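Local coordinates for protein multiheme cytochrome cf (Carboxydothermus ferrireducens DSM 11255, PDB 6QVM) that probably reduces insoluble iron(III) outside the cell, passing electrons along eleven hemes c while held in the S-layer, at residues S113-E117 against S118-K122; L136-L140 against K141-E145; A195-R199 against T200-K204. All blocks are in the same frame, centred on the assembly; numbering follows the deposited sequence.

Contact 1: residues S113-E117 against S118-K122; sequences SGLSE and SAFGK
The F120 ring lies beside the branched end of L115, the two side chains crossing at about a right angle, with F120 CZ 4.1 Å from L115 CD1. That methyl stands oblique to the ring, and L115 CB comes to 4.2 Å from F120 CE1, so two points of the leucine bear on the phenyl group. With CG anti to its own carbonyl carbon (chi1 -59°), F120 turns the ring back toward the carbonyls of S116 and E117. There S116 O meets the ring edge, 3.4 Å from F120 CD1, while E117 O lies farther off at the edge. S116 O also accepts the amide of A119 at 3.2 Å, with N well above the carbonyl plane, and so closes a tight turn. On the outer side, S116 OG and S118 OG share a 3.0 Å hydrogen bond, in which either could donate. Behind L115, the chain leaves helix 102-113 at G114, whose positive phi lets the backbone turn away; S113 OG is bonded to F109 O. F120 also packs on V106 and A110 of that helix and on F135 and A139 of helix 129-139: this is packing of an interhelical loop, with F120 set between helices 102-113 and 129-139.

Contact 2: residues L136-L140 against K141-E145; sequences LMVAL and KAQGE
M137 and Q143 meet across the end of helix 129-139, their side chains crossing at about a right angle, with M137 SD 4.0 Å from Q143 CG. M137 extends with CG anti to the backbone N (chi1 173°) and bends only at its last torsion, which brings both sulfur and CE against the same glutamine methylene. Nearer the backbone, M137 CG rests 3.9 Å from the carbonyl carbon of A142. This is the tightly packed flank: M137 is buried, and W173 of helix 165-176 lies against M137, L140 and A142 together. L140 CB and A142 CB add a looser apolar touch at 4.4 Å.

The solvent side is formed by K141 and the amide end of Q143; both residues are exposed. K141 sets off away from the preceding segment, yet its CG passes 3.5 Å from V138 O, and the side chain goes on to touch L115 and Y213. Q143 bends at chi2 (92°), turning its amide back over the helix end so that NE2 reaches 4.0 Å from V138 CA, a van der Waals contact and nothing stronger.

Two backbone bonds close the turn. A142 N gives a nearly straight bond to M137 O at 3.0 Å, and K141 N binds V138 O at 2.8 Å from above the carbonyl plane. The next carbonyl, A139 O, is taken by Y213 OH, so the side chain of a tyrosine serves a helix-end acceptor. With K141 at positive phi and A142 already serving as N-cap of helix 143-146, this is a Schellman motif leading almost directly into the next helix.

Contact 3: residues A195-R199 against T200-K204; sequences AAASR and TEVVK
The N-terminus of helix 199-212 opens here, with S198 as N-cap and E201 reaching back in the manner of one half of a capping box. E201 OE1 sits 3.4 Å from S198 N in a straight but weak bond, with an N-H...O angle of 168°. The same oxygen also takes a weak bond from S198 OG, so two long contacts, rather than one short one, tie the carboxylate to the cap. The glutamate chain gets there by running extended from a CG that is anti to the carbonyl carbon (chi1 -66°), which lays CG 3.5 Å from S198 OG. The other carboxylate oxygen, OE2, has a long, weak ion pair with K129. A negative group near the first turn would probably be welcomed by the helix dipole.

From S198 the backbone enters the regular helical pattern: V202 N bonds to S198 O at 3.0 Å, and V203 N to R199 O in the same way. E201 N also gives S198 O a weak, strongly bent hydrogen bond. The R199 chain, kinked at chi2 and chi3, gives NE to L95 O, joining the helix start to a loop earlier in the chain. The T200 side chain comes nearest to S198 OG with its CB, at 4.0 Å.

Before the cap, the backbone bonds to the approach and start of helix 129-139: A197 with I127 and A195 with K129. On the buried side V202, which also packs on L95, sets its CG2 4.1 Å from A197 CB.

All three contacts are local and lie in the same module, well away from the centre of the chain, plausibly the S-layer-binding part. Contact 1 is mostly at the surface, whereas contacts 2 and 3 are partly buried. Contacts 1 and 2 touch: F120 of the loop packs on V138, and L115 CD1 approaches V138 O at 3.3 Å, so the loop packs directly on the helix end. Contact 3 stands apart, its nearest atoms about 6 Å from contact 2, although helix 199-212 packs on helix 129-139 through L136 and A139. The chemistry follows position: a hydroxyl pair and a buried aromatic ring in 113-122, backbone closure of a helix C-terminus in 136-145, and carboxylate capping of an N-terminus in 195-204.

Contact 1: residues S113-E117 against S118-K122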
loop_
_atom_site.group_PDB
_atom_site.type_symbol
_atom_site.label_atom_id
_atom_site.label_comp_id
_atom_site.label_asym_id
_atom_site.label_seq_id
_atom_site.Cartn_x
_atom_site.Cartn_y
_atom_site.Cartn_z
ATOM N N SER A 113 -31.488 6.674 2.107
ATOM C CA SER A 113 -31.661 8.043 1.634
ATOM C C SER A 113 -30.379 8.869 1.708
ATOM O O SER A 113 -30.251 9.858 0.980
ATOM C CB SER A 113 -32.774 8.730 2.431
ATOM O OG SER A 113 -32.496 8.698 3.821
ATOM N N GLY A 114 -29.424 8.477 2.549
ATOM C CA GLY A 114 -28.277 9.315 2.799
ATOM C C GLY A 114 -28.514 10.412 3.810
ATOM O O GLY A 114 -27.581 11.169 4.108
ATOM N N LEU A 115 -29.725 10.522 4.345
ATOM C CA LEU A 115 -30.008 11.491 5.388
ATOM C C LEU A 115 -29.457 11.006 6.723
ATOM O O LEU A 115 -29.240 9.811 6.939
ATOM C CB LEU A 115 -31.516 11.728 5.503
ATOM C CG LEU A 115 -32.254 12.142 4.231
ATOM C CD1 LEU A 115 -33.757 12.095 4.441
ATOM C CD2 LEU A 115 -31.816 13.532 3.799
ATOM N N SER A 116 -29.230 11.951 7.626
ATOM C CA SER A 116 -28.839 11.589 8.980
ATOM C C SER A 116 -30.013 10.955 9.720
ATOM O O SER A 116 -31.180 11.236 9.436
ATOM C CB SER A 116 -28.348 12.819 9.741
ATOM O OG SER A 116 -28.052 12.494 11.087
ATOM N N GLU A 117 -29.693 10.080 10.676
ATOM C CA GLU A 117 -30.733 9.493 11.509
ATOM C C GLU A 117 -31.412 10.534 12.389
ATOM O O GLU A 117 -32.501 10.273 12.913
ATOM C CB GLU A 117 -30.150 8.373 12.372
ATOM C CG GLU A 117 -29.641 7.180 11.580
ATOM C CD GLU A 117 -28.982 6.133 12.461
ATOM O OE1 GLU A 117 -29.214 6.155 13.691
ATOM O OE2 GLU A 117 -28.229 5.291 11.926
ATOM N N SER A 118 -30.798 11.712 12.549
ATOM C CA SER A 118 -31.379 12.773 13.364
ATOM C C SER A 118 -32.434 13.567 12.608
ATOM O O SER A 118 -33.348 14.122 13.233
ATOM C CB SER A 118 -30.286 13.718 13.860
ATOM O OG SER A 118 -29.640 14.357 12.772
ATOM N N ALA A 119 -32.335 13.626 11.277
ATOM C CA ALA A 119 -33.336 14.339 10.491
ATOM C C ALA A 119 -34.738 13.775 10.692
ATOM O O ALA A 119 -35.719 14.423 10.315
ATOM C CB ALA A 119 -32.968 14.304 9.008
ATOM N N PHE A 120 -34.851 12.587 11.288
ATOM C CA PHE A 120 -36.141 11.981 11.584
ATOM C C PHE A 120 -36.614 12.267 13.003
ATOM O O PHE A 120 -37.798 12.071 13.298
ATOM C CB PHE A 120 -36.072 10.469 11.345
ATOM C CG PHE A 120 -35.696 10.094 9.936
ATOM C CD1 PHE A 120 -34.372 10.130 9.520
ATOM C CD2 PHE A 120 -36.667 9.708 9.028
ATOM C CE1 PHE A 120 -34.027 9.791 8.221
ATOM C CE2 PHE A 120 -36.328 9.366 7.730
ATOM C CZ PHE A 120 -35.007 9.409 7.326
ATOM N N GLY A 121 -35.715 12.718 13.883
ATOM C CA GLY A 121 -36.098 13.180 15.201
ATOM C C GLY A 121 -36.066 12.091 16.255
ATOM O O GLY A 121 -35.626 10.958 16.032
ATOM N N LYS A 122 -36.553 12.459 17.441
ATOM C CA LYS A 122 -36.643 11.519 18.551
ATOM C C LYS A 122 -37.490 10.318 18.153
ATOM O O LYS A 122 -38.407 10.421 17.333
ATOM C CB LYS A 122 -37.238 12.206 19.783
ATOM C CG LYS A 122 -36.740 11.666 21.111
ATOM C CD LYS A 122 -35.582 12.486 21.649
#

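Contact 2: residues L136-L140 against K141-E145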
loop_
_atom_site.group_PDB
_atom_site.type_symbol
_atom_site.label_atom_id
_atom_site.label_comp_id
_atom_site.label_asym_id
_atom_site.label_seq_id
_atom_site.Cartn_x
_atom_site.Cartn_y
_atom_site.Cartn_z
ATOM N N LEU A 136 -41.567 8.452 6.156
ATOM C CA LEU A 136 -41.548 8.344 4.702
ATOM C C LEU A 136 -41.457 9.711 4.037
ATOM O O LEU A 136 -40.851 9.844 2.966
ATOM C CB LEU A 136 -42.793 7.606 4.216
ATOM C CG LEU A 136 -42.774 7.195 2.746
ATOM C CD1 LEU A 136 -41.590 6.287 2.459
ATOM C CD2 LEU A 136 -44.070 6.512 2.385
ATOM N N MET A 137 -42.041 10.735 4.657
ATOM C CA MET A 137 -41.948 12.080 4.102
ATOM C C MET A 137 -40.529 12.621 4.220
ATOM O O MET A 137 -40.001 13.217 3.274
ATOM C CB MET A 137 -42.941 13.000 4.807
ATOM C CG MET A 137 -42.802 14.454 4.425
ATOM S SD MET A 137 -43.571 15.531 5.645
ATOM C CE MET A 137 -42.540 15.203 7.068
ATOM N N VAL A 138 -39.900 12.427 5.382
ATOM C CA VAL A 138 -38.502 12.817 5.563
ATOM C C VAL A 138 -37.623 12.105 4.543
ATOM O O VAL A 138 -36.885 12.736 3.777
ATOM C CB VAL A 138 -38.036 12.512 6.996
ATOM C CG1 VAL A 138 -36.577 12.893 7.168
ATOM C CG2 VAL A 138 -38.911 13.221 8.012
ATOM N N ALA A 139 -37.716 10.775 4.509
ATOM C CA ALA A 139 -36.816 9.987 3.675
ATOM C C ALA A 139 -36.996 10.311 2.198
ATOM O O ALA A 139 -36.017 10.357 1.445
ATOM C CB ALA A 139 -37.018 8.498 3.939
ATOM N N LEU A 140 -38.237 10.522 1.754
ATOM C CA LEU A 140 -38.457 10.930 0.371
ATOM C C LEU A 140 -38.240 12.423 0.165
ATOM O O LEU A 140 -38.440 12.907 -0.953
ATOM C CB LEU A 140 -39.861 10.541 -0.096
ATOM C CG LEU A 140 -40.122 9.044 -0.271
ATOM C CD1 LEU A 140 -41.299 8.809 -1.205
ATOM C CD2 LEU A 140 -38.872 8.349 -0.784
ATOM N N LYS A 141 -37.853 13.146 1.215
ATOM C CA LYS A 141 -37.585 14.583 1.162
ATOM C C LYS A 141 -38.715 15.316 0.436
ATOM O O LYS A 141 -38.511 16.054 -0.530
ATOM C CB LYS A 141 -36.230 14.859 0.512
ATOM C CG LYS A 141 -35.050 14.242 1.246
ATOM C CD LYS A 141 -33.735 14.599 0.581
ATOM C CE LYS A 141 -33.743 14.250 -0.894
ATOM N NZ LYS A 141 -32.364 14.161 -1.447
ATOM N N ALA A 142 -39.930 15.087 0.930
ATOM C CA ALA A 142 -41.146 15.556 0.282
ATOM C C ALA A 142 -41.930 16.505 1.180
ATOM O O ALA A 142 -43.158 16.568 1.099
ATOM C CB ALA A 142 -42.020 14.377 -0.141
ATOM N N GLN A 143 -41.232 17.253 2.040
ATOM C CA GLN A 143 -41.919 18.166 2.950
ATOM C C GLN A 143 -42.714 19.226 2.196
ATOM O O GLN A 143 -43.722 19.726 2.709
ATOM C CB GLN A 143 -40.917 18.834 3.895
ATOM C CG GLN A 143 -40.392 17.940 5.010
ATOM C CD GLN A 143 -39.111 17.224 4.633
ATOM O OE1 GLN A 143 -38.818 17.032 3.453
ATOM N NE2 GLN A 143 -38.336 16.831 5.639
ATOM N N GLY A 144 -42.282 19.576 0.985
ATOM C CA GLY A 144 -42.966 20.571 0.183
ATOM C C GLY A 144 -44.115 19.993 -0.617
ATOM O O GLY A 144 -45.024 20.719 -1.032
ATOM N N GLU A 145 -44.076 18.682 -0.851
ATOM C CA GLU A 145 -45.210 18.005 -1.465
ATOM C C GLU A 145 -46.301 17.706 -0.444
ATOM O O GLU A 145 -47.475 17.577 -0.810
ATOM C CB GLU A 145 -44.745 16.712 -2.138
ATOM C CG GLU A 145 -45.601 16.278 -3.316
ATOM C CD GLU A 145 -45.536 17.265 -4.463
ATOM O OE1 GLU A 145 -44.494 17.940 -4.611
ATOM O OE2 GLU A 145 -46.531 17.375 -5.209
#

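Contact 3: residues A195-R199 against T200-K204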
loop_
_atom_site.group_PDB
_atom_site.type_symbol
_atom_site.label_atom_id
_atom_site.label_comp_id
_atom_site.label_asym_id
_atom_site.label_seq_id
_atom_site.Cartn_x
_atom_site.Cartn_y
_atom_site.Cartn_z
ATOM N N ALA A 195 -52.886 2.745 14.473
ATOM C CA ALA A 195 -52.653 1.316 14.340
ATOM C C ALA A 195 -51.175 1.057 14.092
ATOM O O ALA A 195 -50.509 1.823 13.394
ATOM C CB ALA A 195 -53.488 0.741 13.194
ATOM N N ALA A 196 -50.657 -0.009 14.692
ATOM C CA ALA A 196 -49.285 -0.412 14.422
ATOM C C ALA A 196 -49.137 -0.777 12.953
ATOM O O ALA A 196 -49.915 -1.574 12.425
ATOM C CB ALA A 196 -48.897 -1.598 15.304
ATOM N N ALA A 197 -48.164 -0.163 12.285
ATOM C CA ALA A 197 -47.913 -0.481 10.887
ATOM C C ALA A 197 -47.494 -1.937 10.748
ATOM O O ALA A 197 -46.638 -2.421 11.494
ATOM C CB ALA A 197 -46.829 0.437 10.329
ATOM N N SER A 198 -48.107 -2.636 9.800
ATOM C CA SER A 198 -47.736 -4.020 9.565
ATOM C C SER A 198 -46.453 -4.090 8.746
ATOM O O SER A 198 -46.063 -3.143 8.060
ATOM C CB SER A 198 -48.857 -4.772 8.848
ATOM O OG SER A 198 -49.151 -4.186 7.592
ATOM N N ARG A 199 -45.796 -5.243 8.835
ATOM C CA ARG A 199 -44.578 -5.476 8.071
ATOM C C ARG A 199 -44.776 -5.169 6.588
ATOM O O ARG A 199 -43.904 -4.573 5.944
ATOM C CB ARG A 199 -44.133 -6.920 8.286
ATOM C CG ARG A 199 -42.879 -7.319 7.525
ATOM C CD ARG A 199 -42.051 -8.340 8.279
ATOM N NE ARG A 199 -40.934 -7.677 8.956
ATOM C CZ ARG A 199 -40.629 -7.803 10.251
ATOM N NH1 ARG A 199 -41.360 -8.579 11.051
ATOM N NH2 ARG A 199 -39.579 -7.162 10.755
ATOM N N THR A 200 -45.924 -5.569 6.034
ATOM C CA THR A 200 -46.224 -5.313 4.629
ATOM C C THR A 200 -46.188 -3.823 4.314
ATOM O O THR A 200 -45.647 -3.411 3.281
ATOM C CB THR A 200 -47.591 -5.903 4.280
ATOM O OG1 THR A 200 -47.523 -7.333 4.322
ATOM C CG2 THR A 200 -48.053 -5.446 2.896
ATOM N N GLU A 201 -46.728 -2.996 5.213
ATOM C CA GLU A 201 -46.783 -1.560 4.959
ATOM C C GLU A 201 -45.412 -0.911 5.116
ATOM O O GLU A 201 -45.070 0.006 4.362
ATOM C CB GLU A 201 -47.806 -0.906 5.882
ATOM C CG GLU A 201 -49.231 -1.355 5.596
ATOM C CD GLU A 201 -50.249 -0.693 6.507
ATOM O OE1 GLU A 201 -50.185 -0.922 7.737
ATOM O OE2 GLU A 201 -51.089 0.084 5.998
ATOM N N VAL A 202 -44.619 -1.373 6.086
ATOM C CA VAL A 202 -43.248 -0.886 6.234
ATOM C C VAL A 202 -42.433 -1.212 4.989
ATOM O O VAL A 202 -41.729 -0.356 4.440
ATOM C CB VAL A 202 -42.601 -1.479 7.499
ATOM C CG1 VAL A 202 -41.124 -1.124 7.555
ATOM C CG2 VAL A 202 -43.317 -0.984 8.746
ATOM N N VAL A 203 -42.530 -2.457 4.516
ATOM C CA VAL A 203 -41.746 -2.885 3.362
ATOM C C VAL A 203 -42.199 -2.158 2.103
ATOM O O VAL A 203 -41.376 -1.764 1.269
ATOM C CB VAL A 203 -41.832 -4.414 3.210
ATOM C CG1 VAL A 203 -41.365 -4.852 1.826
ATOM C CG2 VAL A 203 -41.014 -5.085 4.291
ATOM N N LYS A 204 -43.507 -1.948 1.953
ATOM C CA LYS A 204 -43.996 -1.179 0.812
ATOM C C LYS A 204 -43.500 0.259 0.867
ATOM O O LYS A 204 -43.259 0.878 -0.176
ATOM C CB LYS A 204 -45.524 -1.235 0.765
ATOM C CG LYS A 204 -46.151 -0.652 -0.493
ATOM C CD LYS A 204 -47.434 -1.385 -0.846
ATOM C CE LYS A 204 -48.141 -0.730 -2.018
ATOM N NZ LYS A 204 -48.711 0.590 -1.641
#